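Local coordinates for possible prolidase (PDB 2P9B), which probably hydrolyses carbon-nitrogen bonds other than peptide bonds, as a member of the metal-dependent amidohydrolase family, at residues 352-357 with 440-445; 359-364 with 411-416; 71-76 with 402-407. One frame throughout, in Å; residues are numbered along the deposited sequence.

Interaction 1: 352-357 with 440-445; sequences PQYATW and DIDALL
Tyr354 and Asp442 carry the polar part of this contact. The phenol and the carboxylate reach toward each other tip to tip, and Tyr354 OH donates to Asp442 OD1 over 2.6 Å. OD1 sits at the edge of the ring, in its plane, while the carboxylate is turned nearly perpendicular to the ring, 89° between the planes. The hydroxyl arrives on the syn side of OD1, the side facing OD2, and Tyr354 OH is 3.2 Å from Asp442 OD2; it stands 27° out of the carboxylate plane. The same hydroxyl is bonded to Phe438 N, just ahead of the helix that carries Asp442, which gives the oxygen two partners from one region of the chain.

Apolar packing runs beside this bond. The Pro352 ring meets Leu445 tip to tip, with Pro352 CD 3.8 Å from Leu445 CD1, and Ile441 adds a looser touch where its CG2 stands 4.2 Å from Pro352 CG. Helix 439-449 therefore offers Ile441 and Leu445, one turn apart, to a single proline.

Within 352-357 the two contact residues also support each other. Pro352 CB covers one face of the Tyr354 ring, 3.5 Å above its plane and offset toward the rim. A type I beta turn from Pro352 to Ala355 holds both residues, closed by Ala355 N to Pro352 O.

This turn leads into helix 356-367. Gln353, in the turn, bonds through NE2 to His79 O, the carbonyl of a residue that may belong to an empty metal site. The C-terminal helix 439-449 thus packs on a loop near the probable active-site end of an amidohydrolase TIM barrel.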
loop_
_atom_site.group_PDB
_atom_site.type_symbol
_atom_site.label_atom_id
_atom_site.label_comp_id
_atom_site.label_asym_id
_atom_site.label_seq_id
_atom_site.Cartn_x
_atom_site.Cartn_y
_atom_site.Cartn_z
ATOM N N PRO A 352 -5.779 8.177 8.455
ATOM C CA PRO A 352 -4.487 8.561 9.024
ATOM C C PRO A 352 -3.308 7.913 8.313
ATOM O O PRO A 352 -3.403 6.777 7.846
ATOM C CB PRO A 352 -4.605 8.104 10.473
ATOM C CG PRO A 352 -6.076 8.246 10.751
ATOM C CD PRO A 352 -6.678 7.658 9.501
ATOM N N GLN A 353 -2.202 8.643 8.245
ATOM C CA GLN A 353 -0.986 8.144 7.606
ATOM C C GLN A 353 -0.455 6.937 8.374
ATOM O O GLN A 353 0.222 6.082 7.810
ATOM C CB GLN A 353 0.098 9.230 7.599
ATOM C CG GLN A 353 -0.228 10.463 6.757
ATOM C CD GLN A 353 -0.073 10.218 5.267
ATOM O OE1 GLN A 353 0.257 9.109 4.836
ATOM N NE2 GLN A 353 -0.308 11.261 4.469
ATOM N N TYR A 354 -0.777 6.871 9.661
ATOM C CA TYR A 354 -0.298 5.788 10.511
ATOM C C TYR A 354 -1.278 4.635 10.721
ATOM O O TYR A 354 -0.996 3.724 11.500
ATOM C CB TYR A 354 0.092 6.359 11.876
ATOM C CG TYR A 354 -1.027 7.150 12.535
ATOM C CD1 TYR A 354 -2.143 6.505 13.079
ATOM C CD2 TYR A 354 -0.984 8.541 12.583
ATOM C CE1 TYR A 354 -3.188 7.231 13.654
ATOM C CE2 TYR A 354 -2.023 9.276 13.154
ATOM C CZ TYR A 354 -3.121 8.616 13.685
ATOM O OH TYR A 354 -4.160 9.342 14.232
ATOM N N ALA A 355 -2.411 4.658 10.024
ATOM C CA ALA A 355 -3.425 3.630 10.220
ATOM C C ALA A 355 -3.463 2.481 9.219
ATOM O O ALA A 355 -4.510 1.887 9.001
ATOM C CB ALA A 355 -4.808 4.294 10.300
ATOM N N THR A 356 -2.325 2.140 8.627
ATOM C CA THR A 356 -2.322 1.038 7.671
ATOM C C THR A 356 -2.903 -0.240 8.294
ATOM O O THR A 356 -3.647 -0.970 7.642
ATOM C CB THR A 356 -0.889 0.749 7.162
ATOM O OG1 THR A 356 -0.417 1.873 6.417
ATOM C CG2 THR A 356 -0.870 -0.491 6.265
ATOM N N TRP A 357 -2.578 -0.484 9.563
ATOM C CA TRP A 357 -3.040 -1.685 10.259
ATOM C C TRP A 357 -4.556 -1.886 10.196
ATOM O O TRP A 357 -5.040 -3.018 10.148
ATOM C CB TRP A 357 -2.609 -1.654 11.733
ATOM C CG TRP A 357 -3.396 -0.672 12.552
ATOM C CD1 TRP A 357 -3.169 0.667 12.674
ATOM C CD2 TRP A 357 -4.608 -0.942 13.271
ATOM N NE1 TRP A 357 -4.171 1.252 13.417
ATOM C CE2 TRP A 357 -5.064 0.287 13.794
ATOM C CE3 TRP A 357 -5.353 -2.104 13.515
ATOM C CZ2 TRP A 357 -6.239 0.385 14.551
ATOM C CZ3 TRP A 357 -6.520 -2.004 14.265
ATOM C CH2 TRP A 357 -6.948 -0.764 14.773
ATOM N N ASP A 440 -8.582 12.565 18.733
ATOM C CA ASP A 440 -9.938 12.859 18.275
ATOM C C ASP A 440 -10.344 12.013 17.071
ATOM O O ASP A 440 -11.409 11.399 17.067
ATOM C CB ASP A 440 -10.075 14.352 17.940
ATOM C CG ASP A 440 -9.222 14.774 16.757
ATOM O OD1 ASP A 440 -8.010 14.477 16.752
ATOM O OD2 ASP A 440 -9.765 15.413 15.830
ATOM N N ILE A 441 -9.491 11.983 16.056
ATOM C CA ILE A 441 -9.767 11.208 14.856
ATOM C C ILE A 441 -9.736 9.716 15.166
ATOM O O ILE A 441 -10.601 8.964 14.719
ATOM C CB ILE A 441 -8.738 11.519 13.752
ATOM C CG1 ILE A 441 -8.768 13.017 13.436
ATOM C CG2 ILE A 441 -9.045 10.695 12.507
ATOM C CD1 ILE A 441 -7.671 13.480 12.498
ATOM N N ASP A 442 -8.741 9.285 15.936
ATOM C CA ASP A 442 -8.633 7.875 16.284
ATOM C C ASP A 442 -9.859 7.418 17.075
ATOM O O ASP A 442 -10.347 6.307 16.884
ATOM C CB ASP A 442 -7.359 7.602 17.100
ATOM C CG ASP A 442 -6.075 7.807 16.294
ATOM O OD1 ASP A 442 -6.135 7.905 15.047
ATOM O OD2 ASP A 442 -4.991 7.853 16.920
ATOM N N ALA A 443 -10.357 8.278 17.962
ATOM C CA ALA A 443 -11.529 7.946 18.770
ATOM C C ALA A 443 -12.762 7.759 17.885
ATOM O O ALA A 443 -13.535 6.817 18.065
ATOM C CB ALA A 443 -11.787 9.045 19.798
ATOM N N LEU A 444 -12.938 8.669 16.933
ATOM C CA LEU A 444 -14.065 8.617 16.010
ATOM C C LEU A 444 -14.029 7.351 15.166
ATOM O O LEU A 444 -15.055 6.703 14.956
ATOM C CB LEU A 444 -14.050 9.833 15.083
ATOM C CG LEU A 444 -14.444 11.192 15.656
ATOM C CD1 LEU A 444 -14.199 12.274 14.614
ATOM C CD2 LEU A 444 -15.906 11.162 16.071
ATOM N N LEU A 445 -12.847 7.001 14.671
ATOM C CA LEU A 445 -12.711 5.810 13.847
ATOM C C LEU A 445 -12.917 4.542 14.662
ATOM O O LEU A 445 -13.563 3.602 14.200
ATOM C CB LEU A 445 -11.341 5.791 13.160
ATOM C CG LEU A 445 -11.185 6.887 12.100
ATOM C CD1 LEU A 445 -9.774 6.858 11.525
ATOM C CD2 LEU A 445 -12.215 6.680 10.998
#

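Interaction 2: 359-364 with 411-416; sequences ELELLV and LDDLRA
An Asx turn at Asp413 sets up the short 3-10 segment 414-416, whose Leu414 packs against Leu360, Glu361 and Val364 on helix 356-367 of the TIM-barrel domain. Leu414 is the hydrophobic centre. Its CB rests 3.6 Å from Glu361 CG, the two side chains sliding past each other in opposite directions, so the glutamate contributes its aliphatic part here. Leu414 CD1 goes further in: it lies 3.8 Å from the carbonyl Leu360 O and 3.9 Å from Val364 CG2, the valine crossing it obliquely. Leu360, Glu361 and Val364 thus form one patch on successive turns of the helix. Behind it, Leu360 also touches Ala374 and Leu375 of helix 371-385.

The carboxylate end of Glu361 lies over the start of the 3-10 segment. Chi2 of -148° swings CD off the fully extended line. Glu361 OE1 lies 3.6 Å from Arg415 N, a proximity and not a bond. It is also 4.2 Å from Asp413 OD1, a like-charge approach that the Arg415 guanidinium, near Glu361 OE2 but not in contact with it, may ease. That guanidinium is engaged with Glu418 through NH1 and Asp446 through NH2. The amide of Arg415 already has its acceptor in the turn: Arg415 N donates to Asp413 OD1 at 2.9 Å and 155°, on the anti side of the carboxylate and 27° out of its plane.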
loop_
_atom_site.group_PDB
_atom_site.type_symbol
_atom_site.label_atom_id
_atom_site.label_comp_id
_atom_site.label_asym_id
_atom_site.label_seq_id
_atom_site.Cartn_x
_atom_site.Cartn_y
_atom_site.Cartn_z
ATOM N N GLU A 359 -6.562 -1.451 7.821
ATOM C CA GLU A 359 -6.995 -2.098 6.578
ATOM C C GLU A 359 -7.044 -3.613 6.718
ATOM O O GLU A 359 -7.906 -4.270 6.126
ATOM C CB GLU A 359 -6.066 -1.712 5.413
ATOM C CG GLU A 359 -6.534 -2.192 4.022
ATOM C CD GLU A 359 -7.849 -1.561 3.546
ATOM O OE1 GLU A 359 -8.306 -0.561 4.138
ATOM O OE2 GLU A 359 -8.423 -2.070 2.560
ATOM N N LEU A 360 -6.123 -4.173 7.495
ATOM C CA LEU A 360 -6.115 -5.622 7.680
ATOM C C LEU A 360 -7.338 -6.049 8.481
ATOM O O LEU A 360 -7.953 -7.074 8.190
ATOM C CB LEU A 360 -4.838 -6.080 8.391
ATOM C CG LEU A 360 -3.554 -6.067 7.556
ATOM C CD1 LEU A 360 -3.071 -4.639 7.350
ATOM C CD2 LEU A 360 -2.491 -6.887 8.256
ATOM N N GLU A 361 -7.698 -5.257 9.487
ATOM C CA GLU A 361 -8.867 -5.589 10.293
ATOM C C GLU A 361 -10.127 -5.511 9.448
ATOM O O GLU A 361 -11.054 -6.304 9.627
ATOM C CB GLU A 361 -8.987 -4.652 11.500
ATOM C CG GLU A 361 -8.082 -5.061 12.653
ATOM C CD GLU A 361 -8.663 -4.722 14.019
ATOM O OE1 GLU A 361 -8.141 -5.252 15.023
ATOM O OE2 GLU A 361 -9.628 -3.930 14.093
ATOM N N LEU A 362 -10.151 -4.559 8.517
ATOM C CA LEU A 362 -11.298 -4.383 7.640
ATOM C C LEU A 362 -11.422 -5.514 6.618
ATOM O O LEU A 362 -12.529 -5.911 6.276
ATOM C CB LEU A 362 -11.225 -3.029 6.924
ATOM C CG LEU A 362 -11.314 -1.795 7.831
ATOM C CD1 LEU A 362 -11.165 -0.532 6.998
ATOM C CD2 LEU A 362 -12.645 -1.783 8.575
ATOM N N LEU A 363 -10.297 -6.031 6.126
ATOM C CA LEU A 363 -10.350 -7.132 5.166
ATOM C C LEU A 363 -10.905 -8.376 5.859
ATOM O O LEU A 363 -11.587 -9.199 5.249
ATOM C CB LEU A 363 -8.962 -7.419 4.589
ATOM C CG LEU A 363 -8.434 -6.365 3.605
ATOM C CD1 LEU A 363 -6.991 -6.682 3.246
ATOM C CD2 LEU A 363 -9.296 -6.335 2.350
ATOM N N VAL A 364 -10.612 -8.513 7.144
ATOM C CA VAL A 364 -11.122 -9.653 7.891
ATOM C C VAL A 364 -12.615 -9.474 8.164
ATOM O O VAL A 364 -13.402 -10.398 7.981
ATOM C CB VAL A 364 -10.388 -9.818 9.246
ATOM C CG1 VAL A 364 -11.052 -10.919 10.068
ATOM C CG2 VAL A 364 -8.927 -10.158 9.007
ATOM N N LEU A 411 -1.584 -12.326 14.931
ATOM C CA LEU A 411 -2.457 -13.402 14.472
ATOM C C LEU A 411 -3.581 -13.604 15.487
ATOM O O LEU A 411 -4.670 -14.069 15.142
ATOM C CB LEU A 411 -1.665 -14.699 14.297
ATOM C CG LEU A 411 -0.794 -14.765 13.040
ATOM C CD1 LEU A 411 0.160 -15.944 13.105
ATOM C CD2 LEU A 411 -1.704 -14.862 11.824
ATOM N N ASP A 412 -3.312 -13.239 16.738
ATOM C CA ASP A 412 -4.304 -13.374 17.802
ATOM C C ASP A 412 -5.141 -12.108 17.940
ATOM O O ASP A 412 -6.286 -12.156 18.397
ATOM C CB ASP A 412 -3.622 -13.691 19.135
ATOM C CG ASP A 412 -2.874 -15.005 19.106
ATOM O OD1 ASP A 412 -3.378 -15.958 18.479
ATOM O OD2 ASP A 412 -1.789 -15.086 19.720
ATOM N N ASP A 413 -4.565 -10.975 17.547
ATOM C CA ASP A 413 -5.256 -9.686 17.606
ATOM C C ASP A 413 -4.501 -8.724 16.696
ATOM O O ASP A 413 -3.385 -8.313 17.012
ATOM C CB ASP A 413 -5.256 -9.134 19.034
ATOM C CG ASP A 413 -6.222 -7.972 19.215
ATOM O OD1 ASP A 413 -6.388 -7.168 18.275
ATOM O OD2 ASP A 413 -6.812 -7.857 20.312
ATOM N N LEU A 414 -5.110 -8.365 15.572
ATOM C CA LEU A 414 -4.458 -7.469 14.631
ATOM C C LEU A 414 -4.131 -6.093 15.203
ATOM O O LEU A 414 -3.301 -5.381 14.648
ATOM C CB LEU A 414 -5.309 -7.322 13.367
ATOM C CG LEU A 414 -5.325 -8.575 12.486
ATOM C CD1 LEU A 414 -6.421 -8.462 11.430
ATOM C CD2 LEU A 414 -3.951 -8.739 11.827
ATOM N N ARG A 415 -4.768 -5.713 16.309
ATOM C CA ARG A 415 -4.484 -4.407 16.889
ATOM C C ARG A 415 -3.060 -4.376 17.446
ATOM O O ARG A 415 -2.545 -3.316 17.806
ATOM C CB ARG A 415 -5.501 -4.057 17.983
ATOM C CG ARG A 415 -5.423 -2.601 18.439
ATOM C CD ARG A 415 -6.564 -2.243 19.379
ATOM N NE ARG A 415 -7.829 -2.006 18.683
ATOM C CZ ARG A 415 -8.156 -0.868 18.076
ATOM N NH1 ARG A 415 -7.310 0.155 18.070
ATOM N NH2 ARG A 415 -9.340 -0.745 17.491
ATOM N N ALA A 416 -2.419 -5.541 17.503
ATOM C CA ALA A 416 -1.041 -5.626 17.980
ATOM C C ALA A 416 -0.165 -4.818 17.023
ATOM O O ALA A 416 0.937 -4.390 17.371
ATOM C CB ALA A 416 -0.581 -7.078 18.002
#

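Interaction 3: 71-76 with 402-407; sequences PGLINA and DLLVLN
Gly72 and Asp402 make the one hydrogen bond between 71-76 and 402-407: Gly72 N donates to Asp402 O at 3.0 Å, with an N-H...O angle of 142°. The donor stands well above the carbonyl plane, 54° out of it. The bond flanks an antiparallel, non-hydrogen-bonded pair, Pro71 with Leu403, whose CA atoms are 5.0 Å apart and whose side chains diverge.

The tight part lies around Gly72, where Leu404 CB sits 4.0 Å from Gly72 CA and 3.9 Å from Pro71 O. From there Leu404 continues to Leu73. Chi1 of 170° puts Leu404 CG anti to the backbone N; from that branch point CD2 comes within 3.8 Å of Leu73 CG. Both leucines are buried, Leu73 also touching Ala378 of helix 371-385.

Every touching residue is buried, but the strands soon part, and 402-407 runs out to exposed Asn407, well away from 71-76. From Leu73 onward the other strand pairs with 129-134 instead, Leu73 with Thr130 and Asn75 with Thr131 and Arg133. The Asp402 carboxylate likewise leads away, to Ala426 N, Thr392 and a salt bridge with Arg158.

One backbone bond and the packing of Leu404 on Gly72 and Leu73 thus make a short antiparallel junction, while the charge of Asp402 is met by partners outside it.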
loop_
_atom_site.group_PDB
_atom_site.type_symbol
_atom_site.label_atom_id
_atom_site.label_comp_id
_atom_site.label_asym_id
_atom_site.label_seq_id
_atom_site.Cartn_x
_atom_site.Cartn_y
_atom_site.Cartn_z
ATOM N N PRO A 71 7.567 -9.333 8.651
ATOM C CA PRO A 71 8.064 -8.462 7.586
ATOM C C PRO A 71 7.428 -7.088 7.780
ATOM O O PRO A 71 6.336 -6.986 8.342
ATOM C CB PRO A 71 7.548 -9.127 6.311
ATOM C CG PRO A 71 7.440 -10.592 6.695
ATOM C CD PRO A 71 6.862 -10.502 8.092
ATOM N N GLY A 72 8.093 -6.040 7.316
ATOM C CA GLY A 72 7.511 -4.717 7.462
ATOM C C GLY A 72 6.209 -4.639 6.687
ATOM O O GLY A 72 6.043 -5.322 5.670
ATOM N N LEU A 73 5.266 -3.827 7.161
ATOM C CA LEU A 73 4.004 -3.687 6.436
ATOM C C LEU A 73 4.261 -2.903 5.158
ATOM O O LEU A 73 5.234 -2.169 5.057
ATOM C CB LEU A 73 2.959 -2.947 7.284
ATOM C CG LEU A 73 2.426 -3.673 8.527
ATOM C CD1 LEU A 73 1.474 -2.763 9.291
ATOM C CD2 LEU A 73 1.706 -4.955 8.091
ATOM N N ILE A 74 3.388 -3.085 4.175
ATOM C CA ILE A 74 3.497 -2.374 2.906
ATOM C C ILE A 74 2.139 -1.751 2.635
ATOM O O ILE A 74 1.112 -2.399 2.833
ATOM C CB ILE A 74 3.859 -3.353 1.751
ATOM C CG1 ILE A 74 5.228 -3.981 2.033
ATOM C CG2 ILE A 74 3.862 -2.614 0.412
ATOM C CD1 ILE A 74 5.700 -4.971 0.980
ATOM N N ASN A 75 2.126 -0.489 2.208
ATOM C CA ASN A 75 0.868 0.184 1.893
ATOM C C ASN A 75 0.919 0.533 0.411
ATOM O O ASN A 75 1.713 1.368 -0.009
ATOM C CB ASN A 75 0.693 1.457 2.728
ATOM C CG ASN A 75 -0.712 2.028 2.617
ATOM O OD1 ASN A 75 -1.310 2.009 1.544
ATOM N ND2 ASN A 75 -1.240 2.534 3.726
ATOM N N ALA A 76 0.075 -0.116 -0.387
ATOM C CA ALA A 76 0.083 0.102 -1.833
ATOM C C ALA A 76 -0.670 1.319 -2.344
ATOM O O ALA A 76 -0.748 1.537 -3.555
ATOM C CB ALA A 76 -0.434 -1.150 -2.541
ATOM N N ASP A 402 13.780 -5.475 6.240
ATOM C CA ASP A 402 12.633 -4.636 6.566
ATOM C C ASP A 402 11.884 -5.423 7.633
ATOM O O ASP A 402 11.107 -6.336 7.318
ATOM C CB ASP A 402 11.746 -4.431 5.330
ATOM C CG ASP A 402 12.382 -3.502 4.294
ATOM O OD1 ASP A 402 12.890 -2.430 4.690
ATOM O OD2 ASP A 402 12.358 -3.837 3.089
ATOM N N LEU A 403 12.131 -5.082 8.896
ATOM C CA LEU A 403 11.519 -5.807 10.007
ATOM C C LEU A 403 10.586 -4.973 10.857
ATOM O O LEU A 403 10.843 -3.801 11.120
ATOM C CB LEU A 403 12.607 -6.369 10.927
ATOM C CG LEU A 403 13.899 -6.909 10.307
ATOM C CD1 LEU A 403 14.771 -7.520 11.409
ATOM C CD2 LEU A 403 13.592 -7.939 9.252
ATOM N N LEU A 404 9.505 -5.594 11.300
ATOM C CA LEU A 404 8.555 -4.916 12.161
ATOM C C LEU A 404 8.480 -5.741 13.440
ATOM O O LEU A 404 8.052 -6.900 13.424
ATOM C CB LEU A 404 7.183 -4.829 11.491
ATOM C CG LEU A 404 6.026 -4.346 12.374
ATOM C CD1 LEU A 404 6.364 -3.001 13.007
ATOM C CD2 LEU A 404 4.760 -4.250 11.521
ATOM N N VAL A 405 8.931 -5.146 14.537
ATOM C CA VAL A 405 8.932 -5.825 15.831
ATOM C C VAL A 405 7.713 -5.386 16.633
ATOM O O VAL A 405 7.481 -4.191 16.826
ATOM C CB VAL A 405 10.223 -5.506 16.608
ATOM C CG1 VAL A 405 10.290 -6.345 17.875
ATOM C CG2 VAL A 405 11.438 -5.781 15.719
ATOM N N LEU A 406 6.946 -6.368 17.094
ATOM C CA LEU A 406 5.717 -6.130 17.846
ATOM C C LEU A 406 5.769 -6.661 19.277
ATOM O O LEU A 406 6.560 -7.543 19.594
ATOM C CB LEU A 406 4.544 -6.778 17.109
ATOM C CG LEU A 406 4.443 -6.412 15.625
ATOM C CD1 LEU A 406 3.331 -7.222 14.949
ATOM C CD2 LEU A 406 4.183 -4.924 15.487
ATOM N N ASN A 407 4.896 -6.131 20.127
ATOM C CA ASN A 407 4.840 -6.544 21.525
ATOM C C ASN A 407 3.874 -7.703 21.753
ATOM O O ASN A 407 3.838 -8.288 22.837
ATOM C CB ASN A 407 4.450 -5.349 22.399
ATOM C CG ASN A 407 5.569 -4.332 22.526
ATOM O OD1 ASN A 407 5.337 -3.125 22.478
ATOM N ND2 ASN A 407 6.790 -4.816 22.700
#

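How the interactions relate
Interaction 3 is the buried one of the three, a strand junction joined by one backbone bond and leucine packing. Interactions 1 and 2 are partly buried and share helix 356-367: the first holds the turn entering it to the C-terminal helix through a tyrosine-carboxylate bond, the second lays a 3-10 segment on its side through a leucine, with charged ends at the margin. The two meet where Trp357 CH2 lies 3.4 Å from Arg415 NH1. A probable hydrogen bond, Asn75 ND2 to Thr356 OG1 at 2.9 Å, ties the helix start to strand 68-78, and Ala416 O packs on Leu406 CD2, linking 411-416 to strand 403-406.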